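Local structure of phosphogluconate dehydrogenase NAD-binding putative C-terminal domain-containing protein (Sinorhizobium meliloti, 4EZB) at residues A98-V103 and D119-G124; G204-L209 and A254-E259; E211-A216 and R224-V229; T266-G271 and M276-C281; Q294-N299 and R303-V308. The protein is of unknown function but is probably an oxidoreductase that pairs a Rossmann-like, presumably nucleotide-binding domain with a helical dimerisation region. All blocks are in the same frame, centred on the assembly; numbering follows the deposited sequence.

Interaction 1: residues A98-V103 and D119-G124; sequences AATKAV and DLNSVG
D119, the last residue of strand 116-119, reaches T100 at the start of helix 100-107 with one carboxylate oxygen: OD1 of D119 lies 3.2 Å from CG2 of T100, a methyl against an oxygen and not a hydrogen bond. The two side chains cross at about a right angle. With chi1 of -62°, T100 points this methyl at D119 and keeps OG1 beside its own backbone N, where it bonds to G97 O. A water completes the link, donating to T100 O and to D119 OD1, each at 2.8 Å. The other oxygen, OD2 of D119, receives the backbone N of N121 at 3.1 Å from well above the carboxylate plane, which closes an Asx turn, and also forms a salt bridge with K128. N121 comes at T100 from the opposite direction, its CB 3.4 Å from T100 OG1; ND2 of N121 sends weak bonds back to both D119 oxygens, and its OD1 is taken by V95 N. Farther on, CG1 of V123 lies 3.7 Å from T100 OG1. Were D119 an alanine, K128 would probably be left without its charge partner, the water would lose one acceptor and the Asx turn its closing bond. The site follows a strand of the Rossmann-like sheet, and N121 lies near a glycine-rich GxGxxA pattern, consistent with a nucleotide-binding region. The helix is joined to the loop by packing and one water, while the polar ends of the D119 and N121 side chains are bonded to each other, to the backbone and to residues outside the contact.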
# COMPACT_ATOMS: atom_id res chain seq x y z
N ALA A 98 29.04 5.06 5.25
CA ALA A 98 29.52 5.81 6.41
C ALA A 98 30.59 6.82 6.02
O ALA A 98 30.65 7.89 6.60
CB ALA A 98 30.06 4.87 7.48
N ALA A 99 31.42 6.49 5.02
CA ALA A 99 32.55 7.35 4.66
C ALA A 99 32.22 8.52 3.72
O ALA A 99 33.10 9.34 3.43
CB ALA A 99 33.69 6.50 4.10
N THR A 100 30.98 8.61 3.26
CA THR A 100 30.57 9.60 2.25
C THR A 100 31.14 11.04 2.43
O THR A 100 31.82 11.57 1.55
CB THR A 100 29.03 9.63 2.07
OG1 THR A 100 28.59 8.35 1.60
CG2 THR A 100 28.60 10.66 1.04
N LYS A 101 30.85 11.64 3.57
CA LYS A 101 31.23 13.03 3.89
C LYS A 101 32.74 13.19 3.98
O LYS A 101 33.33 14.07 3.33
CB LYS A 101 30.58 13.48 5.21
CG LYS A 101 29.07 13.66 5.14
CD LYS A 101 28.48 14.10 6.49
CE LYS A 101 28.33 12.94 7.46
NZ LYS A 101 27.90 13.35 8.82
N ALA A 102 33.37 12.30 4.75
CA ALA A 102 34.83 12.23 4.85
C ALA A 102 35.49 12.24 3.47
O ALA A 102 36.33 13.08 3.19
CB ALA A 102 35.25 11.01 5.65
N VAL A 103 35.07 11.31 2.61
CA VAL A 103 35.55 11.25 1.23
C VAL A 103 35.39 12.60 0.54
O VAL A 103 36.37 13.17 0.04
CB VAL A 103 34.85 10.12 0.45
CG1 VAL A 103 35.05 10.27 -1.05
CG2 VAL A 103 35.40 8.78 0.93
N ASP A 119 28.55 11.93 -6.57
CA ASP A 119 28.48 11.10 -5.40
C ASP A 119 27.53 9.97 -5.70
O ASP A 119 26.35 10.21 -5.86
CB ASP A 119 27.98 11.89 -4.20
CG ASP A 119 28.08 11.11 -2.91
OD1 ASP A 119 28.97 11.46 -2.08
OD2 ASP A 119 27.29 10.13 -2.74
N LEU A 120 28.03 8.74 -5.76
CA LEU A 120 27.14 7.62 -6.08
C LEU A 120 26.81 6.72 -4.89
O LEU A 120 26.31 5.60 -5.09
CB LEU A 120 27.74 6.75 -7.20
CG LEU A 120 28.10 7.51 -8.46
CD1 LEU A 120 28.98 6.62 -9.33
CD2 LEU A 120 26.82 7.95 -9.16
N ASN A 121 27.08 7.18 -3.69
CA ASN A 121 26.86 6.39 -2.49
C ASN A 121 25.41 6.16 -2.05
O ASN A 121 24.56 6.95 -2.34
CB ASN A 121 27.67 6.97 -1.37
CG ASN A 121 29.13 6.99 -1.69
OD1 ASN A 121 29.71 5.96 -1.97
ND2 ASN A 121 29.71 8.15 -1.72
N SER A 122 25.14 5.04 -1.38
CA SER A 122 23.76 4.70 -0.98
C SER A 122 23.33 5.45 0.27
O SER A 122 23.07 4.83 1.30
CB SER A 122 23.61 3.20 -0.73
OG SER A 122 24.57 2.48 -1.46
N VAL A 123 23.23 6.77 0.18
CA VAL A 123 22.83 7.60 1.32
C VAL A 123 21.64 8.48 0.94
O VAL A 123 21.30 8.60 -0.23
CB VAL A 123 24.04 8.41 1.87
CG1 VAL A 123 25.08 7.47 2.48
CG2 VAL A 123 24.69 9.29 0.79
N GLY A 124 20.97 9.06 1.94
CA GLY A 124 19.80 9.89 1.67
C GLY A 124 20.20 11.30 1.27
O GLY A 124 21.38 11.62 1.36
O HOH W 1 31.66 11.18 -1.23

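Interaction 2: residues G204-L209 and A254-E259; sequences GVEALL and ARRVTE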
# COMPACT_ATOMS: atom_id res chain seq x y z
N GLY A 204 5.54 -0.79 -0.18
CA GLY A 204 4.27 -0.51 0.44
C GLY A 204 3.27 -1.52 -0.06
O GLY A 204 2.55 -2.14 0.73
N VAL A 205 3.23 -1.71 -1.36
CA VAL A 205 2.36 -2.73 -1.92
C VAL A 205 2.64 -4.15 -1.43
O VAL A 205 1.71 -4.94 -1.21
CB VAL A 205 2.42 -2.73 -3.46
CG1 VAL A 205 1.84 -4.02 -4.00
CG2 VAL A 205 1.62 -1.56 -4.01
N GLU A 206 3.93 -4.48 -1.33
CA GLU A 206 4.35 -5.78 -0.85
C GLU A 206 3.89 -5.98 0.60
O GLU A 206 3.38 -7.04 0.97
CB GLU A 206 5.88 -5.83 -0.95
CG GLU A 206 6.58 -7.01 -0.29
CD GLU A 206 8.12 -6.84 -0.29
OE1 GLU A 206 8.62 -5.82 -0.81
OE2 GLU A 206 8.85 -7.71 0.24
N ALA A 207 4.10 -4.96 1.42
CA ALA A 207 3.65 -4.94 2.82
C ALA A 207 2.11 -5.05 2.93
O ALA A 207 1.61 -5.78 3.78
CB ALA A 207 4.11 -3.64 3.48
N LEU A 208 1.38 -4.32 2.08
CA LEU A 208 -0.10 -4.40 2.09
C LEU A 208 -0.58 -5.80 1.77
O LEU A 208 -1.48 -6.33 2.41
CB LEU A 208 -0.77 -3.41 1.12
CG LEU A 208 -0.70 -1.92 1.39
CD1 LEU A 208 -1.12 -1.14 0.12
CD2 LEU A 208 -1.58 -1.58 2.60
N LEU A 209 0.02 -6.42 0.76
CA LEU A 209 -0.32 -7.83 0.46
C LEU A 209 -0.02 -8.73 1.65
O LEU A 209 -0.79 -9.64 1.96
CB LEU A 209 0.41 -8.32 -0.79
CG LEU A 209 -0.12 -7.70 -2.10
CD1 LEU A 209 0.94 -7.77 -3.18
CD2 LEU A 209 -1.40 -8.36 -2.61
N ALA A 254 15.57 -9.07 4.22
CA ALA A 254 16.52 -8.33 5.04
C ALA A 254 16.91 -7.00 4.37
O ALA A 254 16.69 -5.93 4.94
CB ALA A 254 17.74 -9.18 5.34
N ARG A 255 17.45 -7.09 3.15
CA ARG A 255 17.87 -5.89 2.39
C ARG A 255 16.72 -4.96 1.97
O ARG A 255 16.91 -3.75 1.85
CB ARG A 255 18.75 -6.29 1.19
CG ARG A 255 19.98 -7.08 1.60
CD ARG A 255 21.23 -6.67 0.82
NE ARG A 255 22.46 -6.96 1.56
CZ ARG A 255 23.69 -6.59 1.19
NH1 ARG A 255 23.88 -5.89 0.07
NH2 ARG A 255 24.74 -6.91 1.94
N ARG A 256 15.53 -5.54 1.74
CA ARG A 256 14.30 -4.78 1.46
C ARG A 256 13.83 -3.92 2.65
O ARG A 256 13.26 -2.83 2.46
CB ARG A 256 13.18 -5.71 0.98
CG ARG A 256 13.45 -6.35 -0.38
CD ARG A 256 12.38 -7.34 -0.81
NE ARG A 256 11.20 -6.67 -1.36
CZ ARG A 256 11.09 -6.20 -2.61
NH1 ARG A 256 12.09 -6.30 -3.48
NH2 ARG A 256 9.96 -5.61 -3.00
N VAL A 257 14.09 -4.41 3.87
CA VAL A 257 13.83 -3.65 5.10
C VAL A 257 14.80 -2.46 5.29
O VAL A 257 14.39 -1.42 5.81
CB VAL A 257 13.86 -4.56 6.33
CG1 VAL A 257 13.93 -3.76 7.63
CG2 VAL A 257 12.64 -5.45 6.33
N THR A 258 16.06 -2.64 4.89
CA THR A 258 17.04 -1.54 4.91
C THR A 258 16.60 -0.43 3.97
O THR A 258 16.46 0.71 4.40
CB THR A 258 18.47 -2.00 4.53
OG1 THR A 258 18.69 -3.34 4.99
CG2 THR A 258 19.50 -1.07 5.14
N GLU A 259 16.37 -0.76 2.70
CA GLU A 259 15.82 0.17 1.69
C GLU A 259 14.59 0.95 2.19
O GLU A 259 14.43 2.13 1.88
CB GLU A 259 15.46 -0.58 0.41
CG GLU A 259 16.62 -1.32 -0.25
CD GLU A 259 16.16 -2.26 -1.35
OE1 GLU A 259 15.41 -1.80 -2.25
OE2 GLU A 259 16.55 -3.44 -1.33
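E206 and R256 carry this contact between them, joining helix 190-218 to helix 238-268 by a buried salt bridge; the nearest CA atoms, those of E206 and R256, are 10.3 Å apart. The arginine grips side-on with two nitrogens on a single oxygen: OE1 of E206 receives NH2 of R256 at 2.6 Å and NE of R256 at 2.8 Å. That oxygen lies in the guanidinium plane, at the edge of the group, but the carboxylate is turned by 48° against it. Both donors reach OE1 from the same face of the carboxylate, NE on the syn side and NH2 from higher above the plane. NE is shared, since it also makes a weak bond to E206 OE2 at 3.0 Å. The glutamate runs extended, CG anti to its backbone N (chi1 170°), which carries the carboxylate out to the arginine. R256 instead bends at chi3 (80°), which swings the NE edge round to meet the carboxylate.

The second oxygen, OE2 of E206, is held by T249 OG1 from helix 238-268, and Y245 of that helix packs on both side chains. R248 lies against R256, while I284 of helix 275-291 touches E206. V205, L208 and L209 of the same helix as E206 pack on the second subunit. Two opposite charges buried together in this way probably favour the ionised form of each, and through the sharing of OE1 and NE one ion pair carries the contact between these two segments, with T249 and Y245 adding to it.

Interaction 3: residues E211-A216 and R224-V229; sequences EALSSA and RILDSV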
# COMPACT_ATOMS: atom_id res chain seq x y z
N GLU A 211 -0.04 -7.94 4.85
CA GLU A 211 -1.06 -7.68 5.89
C GLU A 211 -2.46 -8.19 5.48
O GLU A 211 -3.12 -8.90 6.23
CB GLU A 211 -1.07 -6.18 6.31
CG GLU A 211 -1.95 -5.92 7.54
CD GLU A 211 -1.64 -4.63 8.31
OE1 GLU A 211 -2.60 -3.87 8.62
OE2 GLU A 211 -0.46 -4.37 8.65
N ALA A 212 -2.91 -7.87 4.27
CA ALA A 212 -4.22 -8.29 3.80
C ALA A 212 -4.33 -9.80 3.68
O ALA A 212 -5.29 -10.39 4.16
CB ALA A 212 -4.52 -7.66 2.45
N LEU A 213 -3.35 -10.41 3.01
CA LEU A 213 -3.42 -11.82 2.66
C LEU A 213 -3.30 -12.79 3.84
O LEU A 213 -3.98 -13.81 3.87
CB LEU A 213 -2.38 -12.18 1.58
CG LEU A 213 -2.62 -11.64 0.17
CD1 LEU A 213 -1.79 -12.43 -0.85
CD2 LEU A 213 -4.09 -11.68 -0.21
N SER A 214 -2.43 -12.47 4.80
CA SER A 214 -2.26 -13.34 5.95
C SER A 214 -3.45 -13.21 6.92
O SER A 214 -3.76 -14.14 7.67
CB SER A 214 -0.94 -13.03 6.64
OG SER A 214 -0.95 -11.74 7.16
N SER A 215 -4.09 -12.04 6.90
CA SER A 215 -5.33 -11.77 7.61
C SER A 215 -6.43 -12.61 7.01
O SER A 215 -7.10 -13.40 7.70
CB SER A 215 -5.71 -10.31 7.41
OG SER A 215 -5.06 -9.49 8.35
N ALA A 216 -6.61 -12.41 5.71
CA ALA A 216 -7.56 -13.15 4.92
C ALA A 216 -7.43 -14.63 5.15
O ALA A 216 -8.44 -15.37 5.24
CB ALA A 216 -7.36 -12.83 3.45
N ARG A 224 -11.01 -15.08 -2.07
CA ARG A 224 -12.06 -14.08 -2.26
C ARG A 224 -11.53 -12.67 -2.18
O ARG A 224 -12.02 -11.77 -2.90
CB ARG A 224 -13.24 -14.28 -1.32
CG ARG A 224 -14.17 -15.34 -1.86
CD ARG A 224 -15.49 -15.31 -1.14
NE ARG A 224 -16.12 -16.62 -1.20
CZ ARG A 224 -17.08 -16.94 -2.06
NH1 ARG A 224 -17.52 -16.02 -2.90
NH2 ARG A 224 -17.60 -18.16 -2.07
N ILE A 225 -10.55 -12.46 -1.30
CA ILE A 225 -9.91 -11.17 -1.16
C ILE A 225 -9.03 -10.85 -2.39
O ILE A 225 -8.92 -9.72 -2.77
CB ILE A 225 -9.05 -11.11 0.11
CG1 ILE A 225 -9.91 -10.84 1.35
CG2 ILE A 225 -7.99 -10.04 -0.01
CD1 ILE A 225 -10.46 -9.43 1.42
N LEU A 226 -8.36 -11.85 -2.95
CA LEU A 226 -7.64 -11.65 -4.21
C LEU A 226 -8.60 -11.28 -5.33
O LEU A 226 -8.33 -10.36 -6.11
CB LEU A 226 -6.75 -12.86 -4.55
CG LEU A 226 -5.47 -12.84 -3.71
CD1 LEU A 226 -4.77 -14.19 -3.58
CD2 LEU A 226 -4.50 -11.77 -4.22
N ASP A 227 -9.74 -11.95 -5.39
CA ASP A 227 -10.83 -11.59 -6.32
C ASP A 227 -11.26 -10.15 -6.17
O ASP A 227 -11.47 -9.46 -7.15
CB ASP A 227 -12.07 -12.45 -6.10
CG ASP A 227 -11.89 -13.87 -6.56
OD1 ASP A 227 -10.93 -14.18 -7.30
OD2 ASP A 227 -12.75 -14.69 -6.18
N SER A 228 -11.40 -9.71 -4.92
CA SER A 228 -11.95 -8.39 -4.68
C SER A 228 -10.91 -7.31 -5.03
O SER A 228 -11.30 -6.26 -5.55
CB SER A 228 -12.52 -8.25 -3.26
OG SER A 228 -11.54 -7.81 -2.36
N VAL A 229 -9.62 -7.58 -4.79
CA VAL A 229 -8.56 -6.67 -5.30
C VAL A 229 -8.50 -6.71 -6.84
O VAL A 229 -8.29 -5.69 -7.49
CB VAL A 229 -7.15 -7.00 -4.75
CG1 VAL A 229 -6.24 -5.81 -4.94
CG2 VAL A 229 -7.22 -7.31 -3.26
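An apolar contact, L213 and A216 against I225 and L226, closes the helical hairpin formed by the end of helix 190-218 and helix 222-232. The segments run roughly antiparallel, at 145°, with their axes 10.4 Å apart, and the chain turns between the helices in only three residues. L213 sends a single methyl across: CD2 of L213 sits 3.9 Å from CG and 4.0 Å from CD2 of L226, the two leucines crossing at about a right angle, and a more distant touch places the same CD2 4.2 Å from CG2 of I225. Nearer the turn the helices come closest, where the small side chain of A216 lets I225 in, CB of A216 lying 3.9 Å from CG1 of I225. I225 splits its branches between these two neighbours: CG1, anti to the carbonyl carbon (chi1 -80°), meets the alanine, while CG2 faces the leucine.

Hydroxyls along the helices are satisfied by their own backbones, S215 OG on E211 O and S228 OG on I225 O, the latter shared with V229 N. Around the hairpin, helix 301-312 lies against it through V306 on L213 and Y302 on L226, and helix 238-268 adds A242 and R239. The second subunit also packs here, its L194 on I225, and its M276 and S277 backbone nitrogens are bonded to E211.

Interaction 4: residues T266-G271 and M276-C281; sequences TIESFG and MSRAAC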
# COMPACT_ATOMS: atom_id res chain seq x y z
N THR A 266 14.32 9.48 4.68
CA THR A 266 14.26 10.45 3.58
C THR A 266 12.99 11.29 3.65
O THR A 266 13.04 12.52 3.55
CB THR A 266 14.34 9.72 2.22
OG1 THR A 266 15.62 9.10 2.09
CG2 THR A 266 14.13 10.68 1.06
N ILE A 267 11.86 10.62 3.84
CA ILE A 267 10.58 11.30 3.91
C ILE A 267 10.54 12.16 5.16
O ILE A 267 10.09 13.30 5.13
CB ILE A 267 9.41 10.30 3.87
CG1 ILE A 267 9.41 9.52 2.56
CG2 ILE A 267 8.07 11.02 4.04
CD1 ILE A 267 8.65 8.21 2.66
N GLU A 268 11.02 11.61 6.27
CA GLU A 268 11.09 12.37 7.51
C GLU A 268 11.97 13.60 7.31
O GLU A 268 11.62 14.70 7.76
CB GLU A 268 11.61 11.50 8.65
CG GLU A 268 10.50 10.68 9.29
CD GLU A 268 11.01 9.50 10.09
OE1 GLU A 268 12.18 9.53 10.55
OE2 GLU A 268 10.24 8.52 10.24
N SER A 269 13.08 13.41 6.59
CA SER A 269 14.02 14.49 6.30
C SER A 269 13.36 15.68 5.59
O SER A 269 13.91 16.77 5.56
CB SER A 269 15.24 13.97 5.51
OG SER A 269 15.07 14.08 4.10
N PHE A 270 12.17 15.45 5.01
CA PHE A 270 11.42 16.52 4.33
C PHE A 270 10.37 17.22 5.20
O PHE A 270 9.55 17.98 4.68
CB PHE A 270 10.72 16.00 3.07
CG PHE A 270 11.67 15.57 1.99
CD1 PHE A 270 12.70 16.41 1.57
CD2 PHE A 270 11.50 14.34 1.36
CE1 PHE A 270 13.57 16.01 0.56
CE2 PHE A 270 12.36 13.94 0.35
CZ PHE A 270 13.39 14.77 -0.05
N GLY A 271 10.40 16.94 6.51
CA GLY A 271 9.39 17.45 7.44
C GLY A 271 8.07 16.68 7.42
O GLY A 271 7.06 17.15 7.93
N MSE A 276 3.56 5.09 6.75
CA MSE A 276 3.39 3.98 5.79
C MSE A 276 4.72 3.31 5.58
O MSE A 276 4.82 2.07 5.64
CB MSE A 276 2.85 4.40 4.43
CG MSE A 276 1.44 5.00 4.52
SE MSE A 276 0.18 3.67 5.29
CE MSE A 276 0.01 2.36 3.81
N SER A 277 5.77 4.11 5.36
CA SER A 277 7.11 3.56 5.17
C SER A 277 7.59 2.83 6.40
O SER A 277 8.25 1.80 6.28
CB SER A 277 8.10 4.67 4.85
OG SER A 277 7.78 5.24 3.61
N ARG A 278 7.32 3.38 7.58
CA ARG A 278 7.78 2.70 8.80
C ARG A 278 7.03 1.37 9.00
O ARG A 278 7.64 0.35 9.32
CB ARG A 278 7.64 3.61 10.03
CG ARG A 278 8.60 4.79 10.07
CD ARG A 278 9.96 4.36 10.59
NE ARG A 278 10.90 5.48 10.65
CZ ARG A 278 12.22 5.36 10.59
NH1 ARG A 278 12.78 4.16 10.46
NH2 ARG A 278 12.99 6.44 10.65
N ALA A 279 5.71 1.38 8.77
CA ALA A 279 4.89 0.17 8.98
C ALA A 279 5.28 -0.89 7.96
O ALA A 279 5.34 -2.06 8.30
CB ALA A 279 3.40 0.49 8.91
N ALA A 280 5.59 -0.48 6.72
CA ALA A 280 5.95 -1.45 5.68
C ALA A 280 7.28 -2.19 5.96
O ALA A 280 7.35 -3.43 5.84
CB ALA A 280 5.96 -0.79 4.31
N CYS A 281 8.29 -1.42 6.36
CA CYS A 281 9.56 -1.91 6.87
C CYS A 281 9.38 -2.92 7.99
O CYS A 281 9.91 -4.03 7.92
CB CYS A 281 10.41 -0.71 7.33
SG CYS A 281 11.63 -1.01 8.64
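The charged part of this contact is the salt bridge between E268 and R278, made side-on with NE and NH2 each given its own oxygen. NE of R278 donates to OE2 of E268 at 3.1 Å, and NH2 of R278 donates to OE1 of E268 at 3.2 Å; both bonds are fairly straight and meet the syn side of the carboxylate. The planes are 38° apart, so the fork is twisted and not flat. R278 bends at chi2 (-81°), which brings its NE edge round to the glutamate; the arginine also packs on A264.

The pair bridges a helical hairpin: a type I turn from E268 to G271, whose positive phi suits a glycine, leads from helix 238-268 toward helix 275-291.

Close packing is supplied by I267, whose CD1 methyl touches OG of S277 at 3.2 Å, while S277 also lies on V200 of helix 190-218. S269 OG donates back to T266 O of the helix at 2.6 Å. Across the dimer, E211 of the second subunit accepts from the first-turn backbone nitrogens of selenomethionine M276 and S277, and S215 of that subunit packs on I267.

Interaction 5: residues Q294-N299 and R303-V308; sequences QGLSVN and RGFVPV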
# COMPACT_ATOMS: atom_id res chain seq x y z
N GLN A 294 11.23 -22.66 7.31
CA GLN A 294 9.87 -23.22 7.24
C GLN A 294 9.70 -24.13 6.01
O GLN A 294 8.59 -24.56 5.70
CB GLN A 294 8.81 -22.10 7.21
CG GLN A 294 8.86 -21.12 8.38
CD GLN A 294 8.62 -21.80 9.72
OE1 GLN A 294 7.62 -22.49 9.91
NE2 GLN A 294 9.55 -21.61 10.66
N GLY A 295 10.81 -24.41 5.32
CA GLY A 295 10.82 -25.32 4.18
C GLY A 295 10.21 -24.73 2.92
O GLY A 295 9.82 -25.47 2.02
N LEU A 296 10.12 -23.40 2.88
CA LEU A 296 9.60 -22.67 1.73
C LEU A 296 10.68 -22.50 0.69
O LEU A 296 11.87 -22.55 1.02
CB LEU A 296 9.15 -21.28 2.16
CG LEU A 296 7.91 -21.18 3.04
CD1 LEU A 296 7.79 -19.76 3.58
CD2 LEU A 296 6.68 -21.58 2.23
N SER A 297 10.27 -22.27 -0.55
CA SER A 297 11.16 -22.02 -1.68
C SER A 297 10.70 -20.74 -2.40
O SER A 297 9.50 -20.46 -2.43
CB SER A 297 11.12 -23.24 -2.62
OG SER A 297 11.52 -22.92 -3.94
N VAL A 298 11.64 -19.97 -2.98
CA VAL A 298 11.29 -18.71 -3.69
C VAL A 298 10.27 -18.97 -4.82
O VAL A 298 9.56 -18.06 -5.26
CB VAL A 298 12.53 -17.96 -4.26
CG1 VAL A 298 13.58 -17.74 -3.19
CG2 VAL A 298 13.14 -18.70 -5.44
N ASN A 299 10.22 -20.22 -5.23
CA ASN A 299 9.36 -20.71 -6.30
C ASN A 299 7.92 -21.00 -5.84
O ASN A 299 7.06 -21.29 -6.68
CB ASN A 299 10.00 -22.00 -6.84
CG ASN A 299 9.59 -22.30 -8.26
OD1 ASN A 299 9.05 -21.43 -8.96
ND2 ASN A 299 9.85 -23.52 -8.71
N ARG A 303 0.12 -19.10 -2.58
CA ARG A 303 -0.49 -20.34 -2.09
C ARG A 303 0.44 -21.03 -1.10
O ARG A 303 -0.02 -21.55 -0.10
CB ARG A 303 -0.86 -21.28 -3.23
CG ARG A 303 -2.04 -20.77 -4.04
CD ARG A 303 -2.22 -21.58 -5.32
NE ARG A 303 -3.36 -21.13 -6.13
CZ ARG A 303 -3.30 -20.21 -7.11
NH1 ARG A 303 -2.14 -19.60 -7.42
NH2 ARG A 303 -4.41 -19.87 -7.77
N GLY A 304 1.75 -20.96 -1.35
CA GLY A 304 2.78 -21.45 -0.42
C GLY A 304 3.07 -20.54 0.76
O GLY A 304 3.00 -20.98 1.90
N PHE A 305 3.39 -19.26 0.50
CA PHE A 305 3.82 -18.34 1.59
C PHE A 305 2.73 -17.96 2.60
O PHE A 305 2.99 -17.82 3.82
CB PHE A 305 4.42 -17.03 1.02
CG PHE A 305 5.52 -17.23 0.01
CD1 PHE A 305 6.73 -17.81 0.38
CD2 PHE A 305 5.36 -16.81 -1.30
CE1 PHE A 305 7.75 -17.98 -0.56
CE2 PHE A 305 6.36 -16.98 -2.24
CZ PHE A 305 7.56 -17.58 -1.87
N VAL A 306 1.52 -17.73 2.08
CA VAL A 306 0.46 -17.12 2.87
C VAL A 306 0.08 -17.98 4.07
O VAL A 306 -0.03 -17.45 5.19
CB VAL A 306 -0.74 -16.67 1.99
CG1 VAL A 306 -1.93 -16.24 2.84
CG2 VAL A 306 -0.34 -15.49 1.12
N PRO A 307 -0.08 -19.31 3.89
CA PRO A 307 -0.42 -20.12 5.08
C PRO A 307 0.68 -20.10 6.13
O PRO A 307 0.41 -20.15 7.34
CB PRO A 307 -0.62 -21.53 4.51
CG PRO A 307 -1.05 -21.28 3.10
CD PRO A 307 -0.27 -20.07 2.64
N VAL A 308 1.91 -19.96 5.67
CA VAL A 308 3.02 -19.89 6.59
C VAL A 308 2.97 -18.58 7.37
O VAL A 308 3.03 -18.61 8.61
CB VAL A 308 4.38 -20.17 5.91
CG1 VAL A 308 5.52 -19.77 6.84
CG2 VAL A 308 4.48 -21.64 5.54
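Q294 begins the contact with its aliphatic part, bringing CG to 3.9 Å from CG1 of V308, with chi1 at -57° (CG anti to the carbonyl carbon); beyond CG the chain bends, and its NE2 makes a weak bond to K292 O. L296 follows as the central apolar residue. Its CD1 sits at the edge of the F305 ring, 3.9 Å from F305 CD1, and also meets V308 CG1 at 4.0 Å, the leucine and valine reaching tip to tip. The other methyl, CD2 of L296, lies 3.7 Å from G304 O, over a helix surface where glycine carries no side chain. S297 then turns its carbonyl inward: its O comes obliquely to CZ of F305 at 3.5 Å, and V298 O adds a longer approach at the ring edge. S297 OG accepts N299 N in an ST turn, and S297 N is held by D300 OD2.

Without the ring, as with an alanine at F305, L296 CD1 would probably lose its neighbour and a gap would be likely to open beside M291 and L246. The contact folds the loop after helix 275-291 back onto helix 301-312, with F250 of helix 238-268 touching L296 and V298. Methyls and ring hydrogens make most of the contact, and V298 O at the ring edge may add a weak electrostatic attraction.

In the fold
Interactions 1, 2 and 3 are buried, interaction 4 is partly so, and interaction 5 lies at the surface. Interaction 1 stands apart in the Rossmann-like domain, touching only interaction 4 of the others, where G124 packs on T266; its chemistry is polar and water-assisted. The rest bind the helical region. Interactions 2 and 3 share helix 190-218, interactions 2 and 4 share helix 238-268, and A207 and A280 pack these last two together. Both use arginine-glutamate pairs, forked onto one oxygen in the buried site and onto two in the more open one. Interactions 3 and 5 are apolar and meet at L213 and V306. Interactions 2, 3 and 4 also border the second subunit.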